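Carbohydrate binding protein, putative, cpb33A (Cellvibrio japonicus, PDB 5FJQ) acts as a copper-dependent lytic polysaccharide monooxygenase important for efficient chitin utilization, the present chain being its AA10 domain. Local coordinates at residues Val44-Arg50 with Ala168-Gln173; Arg10-Cys14 with Leu70-Asp74; Tyr104-Tyr108 with Ser140-Val144; Cys14-Glu20 with Asn35-Pro41. All blocks are in the same frame, centred on the assembly; numbering follows the deposited sequence.

Contact 1: Val44-Arg50 with Ala168-Gln173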
loop_
_atom_site.group_PDB
_atom_site.type_symbol
_atom_site.label_atom_id
_atom_site.label_comp_id
_atom_site.label_asym_id
_atom_site.label_seq_id
_atom_site.Cartn_x
_atom_site.Cartn_y
_atom_site.Cartn_z
ATOM N N VAL A 44 4.613 -1.821 7.743
ATOM C CA VAL A 44 3.469 -2.642 7.404
ATOM C C VAL A 44 4.140 -3.845 6.771
ATOM O O VAL A 44 4.285 -3.940 5.532
ATOM C CB VAL A 44 2.432 -1.877 6.502
ATOM C CG1 VAL A 44 1.248 -2.722 6.135
ATOM C CG2 VAL A 44 1.933 -0.591 7.151
ATOM N N ALA A 45 4.585 -4.766 7.637
ATOM C CA ALA A 45 5.706 -5.676 7.307
ATOM C C ALA A 45 5.359 -7.109 7.578
ATOM O O ALA A 45 4.614 -7.384 8.508
ATOM C CB ALA A 45 6.970 -5.316 8.096
ATOM N N VAL A 46 5.940 -8.026 6.819
ATOM C CA VAL A 46 5.805 -9.461 7.130
ATOM C C VAL A 46 7.181 -10.065 7.081
ATOM O O VAL A 46 7.830 -10.012 6.048
ATOM C CB VAL A 46 4.850 -10.195 6.171
ATOM C CG1 VAL A 46 4.810 -11.670 6.443
ATOM C CG2 VAL A 46 3.404 -9.719 6.303
ATOM N N GLY A 47 7.648 -10.655 8.181
ATOM C CA GLY A 47 8.953 -11.329 8.166
ATOM C C GLY A 47 8.864 -12.726 7.537
ATOM O O GLY A 47 7.848 -13.388 7.631
ATOM N N GLY A 48 9.934 -13.158 6.885
ATOM C CA GLY A 48 10.038 -14.480 6.286
ATOM C C GLY A 48 9.504 -14.617 4.872
ATOM O O GLY A 48 9.551 -15.714 4.316
ATOM N N VAL A 49 8.986 -13.544 4.281
ATOM C CA VAL A 49 8.281 -13.687 3.001
ATOM C C VAL A 49 9.280 -13.726 1.852
ATOM O O VAL A 49 10.234 -12.969 1.828
ATOM C CB VAL A 49 7.235 -12.596 2.762
ATOM C CG1 VAL A 49 6.373 -12.950 1.559
ATOM C CG2 VAL A 49 6.311 -12.428 3.951
ATOM N N ARG A 50 9.081 -14.667 0.923
ATOM C CA ARG A 50 9.979 -14.871 -0.214
ATOM C C ARG A 50 9.110 -14.987 -1.477
ATOM O O ARG A 50 8.785 -16.131 -1.934
ATOM C CB ARG A 50 10.869 -16.111 0.003
ATOM C CG ARG A 50 11.705 -16.109 1.309
ATOM C CD ARG A 50 12.889 -17.044 1.255
ATOM N NE ARG A 50 12.428 -18.414 1.452
ATOM C CZ ARG A 50 12.145 -19.271 0.474
ATOM N NH1 ARG A 50 12.294 -18.955 -0.828
ATOM N NH2 ARG A 50 11.730 -20.494 0.797
ATOM N N ALA A 168 14.606 -12.057 4.134
ATOM C CA ALA A 168 13.262 -12.263 3.603
ATOM C C ALA A 168 12.324 -11.362 4.394
ATOM O O ALA A 168 12.259 -11.423 5.600
ATOM C CB ALA A 168 12.846 -13.721 3.745
ATOM N N GLU A 169 11.636 -10.472 3.741
ATOM C CA GLU A 169 10.689 -9.608 4.435
ATOM C C GLU A 169 9.935 -8.882 3.345
ATOM O O GLU A 169 10.470 -8.651 2.215
ATOM C CB GLU A 169 11.395 -8.613 5.389
ATOM C CG GLU A 169 10.490 -7.920 6.389
ATOM C CD GLU A 169 11.275 -6.968 7.316
ATOM O OE1 GLU A 169 12.362 -6.552 6.916
ATOM O OE2 GLU A 169 10.847 -6.683 8.467
ATOM N N GLY A 170 8.678 -8.566 3.664
ATOM C CA GLY A 170 7.756 -7.892 2.738
ATOM C C GLY A 170 7.230 -6.628 3.411
ATOM O O GLY A 170 6.993 -6.633 4.648
ATOM N N PHE A 171 7.100 -5.547 2.631
ATOM C CA PHE A 171 6.368 -4.337 3.039
ATOM C C PHE A 171 5.217 -4.009 2.074
ATOM O O PHE A 171 5.367 -4.096 0.816
ATOM C CB PHE A 171 7.334 -3.105 3.148
ATOM C CG PHE A 171 8.485 -3.354 4.033
ATOM C CD1 PHE A 171 8.364 -3.136 5.439
ATOM C CD2 PHE A 171 9.636 -3.942 3.535
ATOM C CE1 PHE A 171 9.421 -3.444 6.302
ATOM C CE2 PHE A 171 10.691 -4.283 4.403
ATOM C CZ PHE A 171 10.595 -4.019 5.782
ATOM N N TYR A 172 4.091 -3.593 2.663
ATOM C CA TYR A 172 2.838 -3.541 1.928
ATOM C C TYR A 172 2.108 -2.220 2.065
ATOM O O TYR A 172 1.809 -1.806 3.188
ATOM C CB TYR A 172 1.927 -4.736 2.284
ATOM C CG TYR A 172 2.673 -6.034 2.206
ATOM C CD1 TYR A 172 3.383 -6.538 3.324
ATOM C CD2 TYR A 172 2.651 -6.790 1.036
ATOM C CE1 TYR A 172 4.096 -7.716 3.224
ATOM C CE2 TYR A 172 3.344 -7.996 0.947
ATOM C CZ TYR A 172 4.059 -8.446 2.061
ATOM O OH TYR A 172 4.763 -9.597 1.982
ATOM N N GLN A 173 1.819 -1.577 0.924
ATOM C CA GLN A 173 1.144 -0.315 0.950
ATOM C C GLN A 173 0.013 -0.159 -0.011
ATOM O O GLN A 173 0.249 -0.021 -1.232
ATOM C CB GLN A 173 2.113 0.840 0.614
ATOM C CG GLN A 173 3.311 0.978 1.509
ATOM C CD GLN A 173 2.965 1.821 2.685
ATOM O OE1 GLN A 173 2.730 2.986 2.531
ATOM N NE2 GLN A 173 2.869 1.208 3.886
#
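V46 and G170 pair where the short strand 45-47 lies antiparallel along the start of strand 169-178, in the mixed sheet of the immunoglobulin-like β-sandwich of lytic polysaccharide monooxygenases. Two backbone bonds join them, V46 N to G170 O at 2.8 Å and G170 N to V46 O at 2.9 Å, and this hydrogen-bonded pair is flanked by the non-hydrogen-bonded pairs A45–F171 and G47–E169. Y172 N extends the pairing to V44 O. At the other end G48 N reaches A168 O at 3.2 Å from above the carbonyl plane, where 44-50 leaves the strand.

Apolar contacts occupy both faces. On the face of A45 and F171, A45 CB sits 3.6 Å from F171 CE1; the same ring comes within about 3 Å of the bound copper, beside the ligands H1 and H100, a placement consistent with the axial phenylalanine of many AA10 enzymes. On the face of V46 and Y172, a chi1 of -49° keeps Y172 CG beside its own backbone N, and the ring runs back along the strands. It passes V46 CG2, 3.7 Å from Y172 CE1, and its hydroxyl lies beside G170, which has no side chain there.

The polar ends are held by outside partners: Y172 OH by H53, the extended E169 by a salt bridge to R161, and Q173 OE1 by S9 and V4 N. Beyond the ring, both methyls of V49 meet the hydroxyl, CG1 at 3.7 Å and CG2 at 3.8 Å from Y172 OH.

Contact 2: Arg10-Cys14 with Leu70-Asp74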
loop_
_atom_site.group_PDB
_atom_site.type_symbol
_atom_site.label_atom_id
_atom_site.label_comp_id
_atom_site.label_asym_id
_atom_site.label_seq_id
_atom_site.Cartn_x
_atom_site.Cartn_y
_atom_site.Cartn_z
ATOM N N ARG A 10 -2.526 5.037 2.092
ATOM C CA ARG A 10 -3.654 5.101 3.019
ATOM C C ARG A 10 -3.186 5.266 4.484
ATOM O O ARG A 10 -3.821 6.026 5.231
ATOM C CB ARG A 10 -4.481 3.813 2.902
ATOM C CG ARG A 10 -5.869 3.967 3.495
ATOM C CD ARG A 10 -6.689 2.746 3.249
ATOM N NE ARG A 10 -7.089 2.556 1.870
ATOM C CZ ARG A 10 -7.784 1.450 1.517
ATOM N NH1 ARG A 10 -8.110 0.533 2.442
ATOM N NH2 ARG A 10 -8.191 1.267 0.273
ATOM N N VAL A 11 -2.102 4.549 4.884
ATOM C CA VAL A 11 -1.566 4.676 6.267
ATOM C C VAL A 11 -1.033 6.152 6.423
ATOM O O VAL A 11 -1.125 6.752 7.485
ATOM C CB VAL A 11 -0.453 3.619 6.671
ATOM C CG1 VAL A 11 -1.026 2.201 6.647
ATOM C CG2 VAL A 11 0.824 3.705 5.780
ATOM N N ILE A 12 -0.619 6.769 5.322
ATOM C CA ILE A 12 -0.032 8.179 5.414
ATOM C C ILE A 12 -1.127 9.279 5.346
ATOM O O ILE A 12 -1.046 10.396 5.971
ATOM C CB ILE A 12 0.985 8.506 4.250
ATOM C CG1 ILE A 12 2.263 7.633 4.319
ATOM C CG2 ILE A 12 1.354 10.025 4.255
ATOM C CD1 ILE A 12 3.028 7.668 5.612
ATOM N N GLN A 13 -2.099 9.033 4.487
ATOM C CA GLN A 13 -3.296 9.864 4.446
ATOM C C GLN A 13 -3.925 9.917 5.842
ATOM O O GLN A 13 -4.183 10.983 6.421
ATOM C CB GLN A 13 -4.269 9.310 3.413
ATOM C CG GLN A 13 -3.834 9.561 1.941
ATOM C CD GLN A 13 -3.940 11.009 1.558
ATOM O OE1 GLN A 13 -4.121 11.852 2.425
ATOM N NE2 GLN A 13 -3.818 11.329 0.235
ATOM N N CYS A 14 -4.175 8.781 6.388
ATOM C CA CYS A 14 -4.817 8.834 7.724
ATOM C C CYS A 14 -3.888 9.313 8.889
ATOM O O CYS A 14 -4.367 10.029 9.799
ATOM C CB CYS A 14 -5.573 7.566 8.003
ATOM S SG CYS A 14 -7.213 7.399 7.198
ATOM N N LEU A 70 -3.505 -2.003 12.452
ATOM C CA LEU A 70 -3.807 -1.363 11.167
ATOM C C LEU A 70 -5.072 -1.949 10.512
ATOM O O LEU A 70 -5.373 -1.659 9.360
ATOM C CB LEU A 70 -2.661 -1.534 10.181
ATOM C CG LEU A 70 -1.311 -0.936 10.568
ATOM C CD1 LEU A 70 -0.229 -1.544 9.703
ATOM C CD2 LEU A 70 -1.287 0.623 10.501
ATOM N N PHE A 71 -5.783 -2.782 11.236
ATOM C CA PHE A 71 -7.039 -3.372 10.740
ATOM C C PHE A 71 -8.046 -2.304 10.228
ATOM O O PHE A 71 -8.898 -2.607 9.428
ATOM C CB PHE A 71 -7.667 -4.227 11.824
ATOM C CG PHE A 71 -7.130 -5.647 11.897
ATOM C CD1 PHE A 71 -6.047 -6.081 11.081
ATOM C CD2 PHE A 71 -7.660 -6.536 12.843
ATOM C CE1 PHE A 71 -5.549 -7.387 11.169
ATOM C CE2 PHE A 71 -7.167 -7.843 12.939
ATOM C CZ PHE A 71 -6.107 -8.261 12.098
ATOM N N GLY A 72 -7.879 -1.033 10.642
ATOM C CA GLY A 72 -8.729 0.070 10.226
ATOM C C GLY A 72 -8.478 0.315 8.720
ATOM O O GLY A 72 -9.393 0.646 7.972
ATOM N N MET A 73 -7.235 0.039 8.313
ATOM C CA MET A 73 -6.781 0.107 6.913
ATOM C C MET A 73 -7.443 -0.890 5.980
ATOM O O MET A 73 -7.401 -0.676 4.740
ATOM C CB MET A 73 -5.229 0.044 6.789
ATOM C CG MET A 73 -4.476 1.149 7.551
ATOM S SD MET A 73 -4.840 2.795 6.911
ATOM C CE MET A 73 -6.149 3.297 8.016
ATOM N N ASP A 74 -8.122 -1.899 6.563
ATOM C CA ASP A 74 -8.709 -2.971 5.792
ATOM C C ASP A 74 -10.146 -2.718 5.396
ATOM O O ASP A 74 -10.786 -3.599 4.746
ATOM C CB ASP A 74 -8.586 -4.257 6.560
ATOM C CG ASP A 74 -7.136 -4.788 6.604
ATOM O OD1 ASP A 74 -6.410 -4.656 5.599
ATOM O OD2 ASP A 74 -6.696 -5.351 7.616
#
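R10 and M73 lie side by side, pointing opposite ways, each reaching toward the other's backbone. The arginine leaves its helix with CG anti to the backbone N (chi1 -163°), runs straight to CD and then bends at chi3 (-71°). The bend brings the edge of the guanidinium to the M73 carbonyl, where NH1 lies 2.7 Å from M73 O in a hydrogen bond that is weak because its N-H···O angle is only 129°. The stronger partner of this group is D176, which forms a salt bridge with NH2, and W80 adds a cation-pi contact.

M73 is folded at both chi2 and chi3, so that its thioether lies against helix 10-17. Its SD is 3.8 Å from R10 CG and equally far from R10 O, and its CE turns to C14 CB, at 4.3 Å; C14 itself is tied to C27 by a disulfide. Helix and 3-10 turn both belong to the long region between strands 2-6 and 83-84, largely helix and loop with the short strand 45-47, which probably corresponds to the L2 region of the LPMO fold, and this buried contact packs two of its parts together.

V11 meets the methionine chain roughly perpendicular to it. Its CG1, beside the backbone N, touches M73 CG at 3.7 Å and, more loosely, L70 CD2 at 4.2 Å. The turn carrying L70 and M73 is closed by its own backbone bond, from M73 N to L70 O, at 2.7 Å.

Contact 3: Tyr104-Tyr108 with Ser140-Val144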
loop_
_atom_site.group_PDB
_atom_site.type_symbol
_atom_site.label_atom_id
_atom_site.label_comp_id
_atom_site.label_asym_id
_atom_site.label_seq_id
_atom_site.Cartn_x
_atom_site.Cartn_y
_atom_site.Cartn_z
ATOM N N TYR A 104 12.427 -6.667 -5.524
ATOM C CA TYR A 104 11.538 -5.811 -6.352
ATOM C C TYR A 104 10.615 -4.876 -5.588
ATOM O O TYR A 104 10.245 -5.133 -4.406
ATOM C CB TYR A 104 10.645 -6.674 -7.268
ATOM C CG TYR A 104 9.806 -7.705 -6.561
ATOM C CD1 TYR A 104 8.645 -7.337 -5.843
ATOM C CD2 TYR A 104 10.106 -9.045 -6.682
ATOM C CE1 TYR A 104 7.844 -8.290 -5.246
ATOM C CE2 TYR A 104 9.317 -10.018 -6.090
ATOM C CZ TYR A 104 8.194 -9.640 -5.358
ATOM O OH TYR A 104 7.468 -10.607 -4.755
ATOM N N PHE A 105 10.198 -3.812 -6.252
ATOM C CA PHE A 105 8.962 -3.114 -5.830
ATOM C C PHE A 105 7.952 -3.427 -6.903
ATOM O O PHE A 105 8.199 -3.131 -8.141
ATOM C CB PHE A 105 9.131 -1.569 -5.722
ATOM C CG PHE A 105 10.053 -1.129 -4.585
ATOM C CD1 PHE A 105 11.436 -1.130 -4.751
ATOM C CD2 PHE A 105 9.534 -0.807 -3.323
ATOM C CE1 PHE A 105 12.320 -0.747 -3.709
ATOM C CE2 PHE A 105 10.401 -0.430 -2.289
ATOM C CZ PHE A 105 11.787 -0.432 -2.466
ATOM N N ARG A 106 6.785 -3.901 -6.480
ATOM C CA ARG A 106 5.709 -4.135 -7.420
ATOM C C ARG A 106 4.457 -3.343 -7.108
ATOM O O ARG A 106 4.106 -3.127 -5.929
ATOM C CB ARG A 106 5.293 -5.636 -7.462
ATOM C CG ARG A 106 6.268 -6.489 -8.218
ATOM C CD ARG A 106 5.853 -7.954 -8.135
ATOM N NE ARG A 106 6.890 -8.725 -8.822
ATOM C CZ ARG A 106 7.067 -10.047 -8.713
ATOM N NH1 ARG A 106 6.325 -10.743 -7.883
ATOM N NH2 ARG A 106 8.058 -10.654 -9.365
ATOM N N TYR A 107 3.796 -2.920 -8.191
ATOM C CA TYR A 107 2.495 -2.322 -8.060
ATOM C C TYR A 107 1.398 -3.094 -8.747
ATOM O O TYR A 107 1.562 -3.550 -9.928
ATOM C CB TYR A 107 2.501 -0.898 -8.606
ATOM C CG TYR A 107 3.503 -0.031 -7.884
ATOM C CD1 TYR A 107 4.872 -0.288 -7.993
ATOM C CD2 TYR A 107 3.085 1.005 -7.068
ATOM C CE1 TYR A 107 5.816 0.525 -7.361
ATOM C CE2 TYR A 107 4.009 1.850 -6.439
ATOM C CZ TYR A 107 5.347 1.550 -6.533
ATOM O OH TYR A 107 6.220 2.322 -5.887
ATOM N N TYR A 108 0.235 -3.055 -8.084
ATOM C CA TYR A 108 -1.012 -3.690 -8.595
ATOM C C TYR A 108 -2.095 -2.658 -8.531
ATOM O O TYR A 108 -1.938 -1.602 -7.848
ATOM C CB TYR A 108 -1.417 -4.907 -7.740
ATOM C CG TYR A 108 -0.362 -5.952 -7.694
ATOM C CD1 TYR A 108 0.832 -5.772 -6.938
ATOM C CD2 TYR A 108 -0.549 -7.167 -8.387
ATOM C CE1 TYR A 108 1.813 -6.756 -6.936
ATOM C CE2 TYR A 108 0.413 -8.128 -8.361
ATOM C CZ TYR A 108 1.551 -7.942 -7.651
ATOM O OH TYR A 108 2.429 -8.941 -7.717
ATOM N N SER A 140 12.938 5.368 -3.092
ATOM C CA SER A 140 12.774 4.421 -4.198
ATOM C C SER A 140 11.679 4.973 -5.077
ATOM O O SER A 140 10.560 5.148 -4.641
ATOM C CB SER A 140 12.392 3.013 -3.646
ATOM O OG SER A 140 13.457 2.360 -3.051
ATOM N N THR A 141 12.005 5.281 -6.328
ATOM C CA THR A 141 11.047 5.898 -7.199
ATOM C C THR A 141 10.707 5.011 -8.393
ATOM O O THR A 141 11.582 4.500 -9.094
ATOM C CB THR A 141 11.489 7.309 -7.740
ATOM O OG1 THR A 141 11.860 8.129 -6.620
ATOM C CG2 THR A 141 10.330 7.911 -8.350
ATOM N N HIS A 142 9.406 4.840 -8.602
ATOM C CA HIS A 142 8.934 3.990 -9.667
ATOM C C HIS A 142 7.929 4.793 -10.493
ATOM O O HIS A 142 6.951 5.281 -9.991
ATOM C CB HIS A 142 8.335 2.748 -9.017
ATOM C CG HIS A 142 9.249 2.140 -8.004
ATOM N ND1 HIS A 142 8.953 2.106 -6.654
ATOM C CD2 HIS A 142 10.478 1.595 -8.134
ATOM C CE1 HIS A 142 9.963 1.559 -5.999
ATOM N NE2 HIS A 142 10.887 1.209 -6.875
ATOM N N ASN A 143 8.237 4.988 -11.776
ATOM C CA ASN A 143 7.290 5.618 -12.633
ATOM C C ASN A 143 6.286 4.641 -13.225
ATOM O O ASN A 143 6.561 4.109 -14.306
ATOM C CB ASN A 143 8.034 6.167 -13.809
ATOM C CG ASN A 143 8.061 7.668 -13.811
ATOM O OD1 ASN A 143 8.505 8.300 -12.819
ATOM N ND2 ASN A 143 7.586 8.262 -14.921
ATOM N N VAL A 144 5.130 4.499 -12.597
ATOM C CA VAL A 144 4.215 3.346 -12.820
ATOM C C VAL A 144 3.345 3.803 -13.931
ATOM O O VAL A 144 2.953 4.992 -13.937
ATOM C CB VAL A 144 3.353 3.095 -11.558
ATOM C CG1 VAL A 144 2.317 1.977 -11.760
ATOM C CG2 VAL A 144 4.276 2.777 -10.401
#
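Strands 104-108 and 140-144 pack face to face without backbone pairing, their axes 9.1 Å apart at closest approach and inclined at 38°, with F105, Y107, S140, H142 and V144 all directed into the gap. Y107 is held on two sides. V144 CG2 stands over the centre of its ring, 3.8 Å from the centroid and almost on the normal, a CH-pi contact, while the phenol hydroxyl meets H142 ND1 at 2.8 Å in a hydrogen bond that lies near the planes of both rings. The imidazole, thus tethered at one edge, turns one face to F105 CB, its plane oblique to the F105 ring at 36°; the very close spacing modelled between them is doubtful. S140 CB makes a CH-pi contact over one face of the F105 ring, 4.1 Å from its centroid. The serine hydroxyl is bonded to E137 and N96, and W159 stacks on F105. With F105, Y107 and H142 as an aromatic cluster, the contact forms part of the buried interior where the three-stranded and the mixed sheet meet, the two-sheet packing of the immunoglobulin-like LPMO β-sandwich.

Contact 4: Cys14-Glu20 with Asn35-Pro41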
loop_
_atom_site.group_PDB
_atom_site.type_symbol
_atom_site.label_atom_id
_atom_site.label_comp_id
_atom_site.label_asym_id
_atom_site.label_seq_id
_atom_site.Cartn_x
_atom_site.Cartn_y
_atom_site.Cartn_z
ATOM N N CYS A 14 -4.175 8.781 6.388
ATOM C CA CYS A 14 -4.817 8.834 7.724
ATOM C C CYS A 14 -3.888 9.313 8.889
ATOM O O CYS A 14 -4.367 10.029 9.799
ATOM C CB CYS A 14 -5.573 7.566 8.003
ATOM S SG CYS A 14 -7.213 7.399 7.198
ATOM N N LYS A 15 -2.593 8.967 8.839
ATOM C CA LYS A 15 -1.654 9.485 9.830
ATOM C C LYS A 15 -1.779 10.989 9.919
ATOM O O LYS A 15 -2.010 11.562 10.985
ATOM C CB LYS A 15 -0.201 9.065 9.559
ATOM C CG LYS A 15 0.820 9.902 10.312
ATOM C CD LYS A 15 2.210 9.313 10.211
ATOM C CE LYS A 15 2.882 9.631 8.847
ATOM N NZ LYS A 15 3.463 11.040 8.905
ATOM N N GLU A 16 -1.757 11.622 8.758
ATOM C CA GLU A 16 -1.659 13.052 8.673
ATOM C C GLU A 16 -2.994 13.710 9.000
ATOM O O GLU A 16 -3.055 14.906 9.326
ATOM C CB GLU A 16 -1.247 13.313 7.234
ATOM C CG GLU A 16 0.262 13.171 7.036
ATOM C CD GLU A 16 0.691 13.578 5.646
ATOM O OE1 GLU A 16 -0.100 14.253 4.959
ATOM O OE2 GLU A 16 1.818 13.224 5.274
ATOM N N ASN A 17 -4.082 12.951 8.889
ATOM C CA ASN A 17 -5.388 13.472 9.284
ATOM C C ASN A 17 -5.541 13.418 10.844
ATOM O O ASN A 17 -6.523 13.956 11.379
ATOM C CB ASN A 17 -6.497 12.681 8.625
ATOM C CG ASN A 17 -7.891 13.225 8.954
ATOM O OD1 ASN A 17 -8.710 12.551 9.629
ATOM N ND2 ASN A 17 -8.165 14.456 8.490
ATOM N N GLY A 18 -4.592 12.782 11.543
ATOM C CA GLY A 18 -4.641 12.691 13.052
ATOM C C GLY A 18 -5.003 11.286 13.513
ATOM O O GLY A 18 -6.130 10.790 13.273
ATOM N N ILE A 19 -4.046 10.626 14.167
ATOM C CA ILE A 19 -4.220 9.270 14.531
ATOM C C ILE A 19 -5.163 9.187 15.761
ATOM O O ILE A 19 -6.042 8.353 15.784
ATOM C CB ILE A 19 -2.872 8.595 14.851
ATOM C CG1 ILE A 19 -1.988 8.555 13.588
ATOM C CG2 ILE A 19 -3.106 7.189 15.436
ATOM C CD1 ILE A 19 -0.500 8.311 13.893
ATOM N N GLU A 20 -4.983 10.086 16.735
ATOM C CA GLU A 20 -5.809 10.040 17.965
ATOM C C GLU A 20 -7.223 10.628 17.753
ATOM O O GLU A 20 -8.208 10.083 18.241
ATOM C CB GLU A 20 -5.059 10.730 19.144
ATOM C CG GLU A 20 -3.667 10.137 19.370
ATOM C CD GLU A 20 -3.722 8.617 19.524
ATOM O OE1 GLU A 20 -4.797 8.145 19.920
ATOM O OE2 GLU A 20 -2.746 7.875 19.233
ATOM N N ASN A 35 -5.959 1.377 14.526
ATOM C CA ASN A 35 -5.088 2.267 13.794
ATOM C C ASN A 35 -3.822 2.702 14.559
ATOM O O ASN A 35 -3.186 3.641 14.147
ATOM C CB ASN A 35 -5.826 3.517 13.351
ATOM C CG ASN A 35 -5.937 4.590 14.476
ATOM O OD1 ASN A 35 -5.745 4.296 15.711
ATOM N ND2 ASN A 35 -6.304 5.811 14.071
ATOM N N GLY A 36 -3.484 2.069 15.681
ATOM C CA GLY A 36 -2.332 2.609 16.419
ATOM C C GLY A 36 -1.041 2.266 15.634
ATOM O O GLY A 36 0.024 2.835 15.881
ATOM N N GLY A 37 -1.117 1.312 14.694
ATOM C CA GLY A 37 0.036 1.160 13.762
ATOM C C GLY A 37 0.294 2.369 12.846
ATOM O O GLY A 37 1.210 2.357 12.026
ATOM N N LEU A 38 -0.541 3.406 12.916
ATOM C CA LEU A 38 -0.387 4.527 12.003
ATOM C C LEU A 38 0.801 5.384 12.372
ATOM O O LEU A 38 1.232 6.226 11.552
ATOM C CB LEU A 38 -1.659 5.391 11.885
ATOM C CG LEU A 38 -2.914 4.875 11.163
ATOM C CD1 LEU A 38 -4.062 5.838 11.354
ATOM C CD2 LEU A 38 -2.591 4.700 9.693
ATOM N N TYR A 39 1.334 5.191 13.581
ATOM C CA TYR A 39 2.567 5.886 14.032
ATOM C C TYR A 39 3.816 5.308 13.354
ATOM O O TYR A 39 4.933 5.856 13.438
ATOM C CB TYR A 39 2.730 5.639 15.551
ATOM C CG TYR A 39 1.936 6.612 16.326
ATOM C CD1 TYR A 39 2.371 7.959 16.475
ATOM C CD2 TYR A 39 0.711 6.250 16.848
ATOM C CE1 TYR A 39 1.583 8.870 17.166
ATOM C CE2 TYR A 39 -0.065 7.151 17.541
ATOM C CZ TYR A 39 0.386 8.440 17.715
ATOM O OH TYR A 39 -0.445 9.278 18.394
ATOM N N THR A 40 3.662 4.103 12.787
ATOM C CA THR A 40 4.845 3.387 12.247
ATOM C C THR A 40 4.515 2.869 10.826
ATOM O O THR A 40 4.536 1.666 10.559
ATOM C CB THR A 40 5.299 2.201 13.143
ATOM O OG1 THR A 40 4.218 1.318 13.296
ATOM C CG2 THR A 40 5.785 2.605 14.512
ATOM N N PRO A 41 4.155 3.799 9.925
ATOM C CA PRO A 41 3.783 3.543 8.525
ATOM C C PRO A 41 4.819 2.735 7.718
ATOM O O PRO A 41 4.444 2.025 6.755
ATOM C CB PRO A 41 3.636 4.955 7.964
ATOM C CG PRO A 41 4.541 5.806 8.823
ATOM C CD PRO A 41 4.225 5.241 10.205
#
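The Y39 ring has I19 over one face and E20 at its edge. I19 CD1 stands above the middle of the ring, 3.6 Å from the centroid and close to the normal, a CH-pi contact, while CG2 of the same isoleucine reaches the rim. At the edge the phenol hydroxyl donates to E20 OE2 over 2.8 Å, on the anti lone pair of that oxygen. Carboxylate and ring are only 21° from coplanar, and G36 O also lies near the ring plane. The second flat group is the amide of N35: its CG sits between the backbone N and the carbonyl carbon (chi1 82°), and ND2 bonds I19 O at 3.1 Å. That bond is straight, 157° at the hydrogen, in the plane of the I19 carbonyl and close to the plane of the amide.

G18, the first residue after helix 10-17 to leave helical angles, has a positive phi, and the chain beyond it brings I19 alongside the 3-10 turn 36-39. Both elements belong to the partly helical region ahead of strand 45-47, on one flank of the LPMO β-sandwich.

On the I19 side of the Y39 ring the packing is largely aliphatic. I19 runs antiparallel to the L38 side chain, with I19 CG1 3.6 Å from L38 CB, and L38 CD1 extends to C14 CB at 4.1 Å. K15 passes its chain over the L38 carbonyl oxygen, CD being 3.5 Å from L38 O, then bends at chi3, which brings CE to 4.2 Å from P41 CG.

How the contacts relate
Contacts 2 and 4 share C14 and helix 10-17 and have centres about 7 Å apart; L70 packs on G37 and L38, and I12 on P41, so their four segments form one compact unit. Along the chain contact 4 falls within the span of contact 2, the segments of contacts 1 and 2 alternate, and contact 3 comes later, within the span of contact 1. Contact 1, centred about 17 Å from contact 2, touches this unit: V44 meets L70 and V11, and Q173 meets V11 and P41. Contact 3 lies across the chain's centre from contacts 2 and 4; its strand 104-108 belongs to the mixed sheet of contact 1. Contact 1 thus connects the helical flank to that sheet, with the copper beside it at F171.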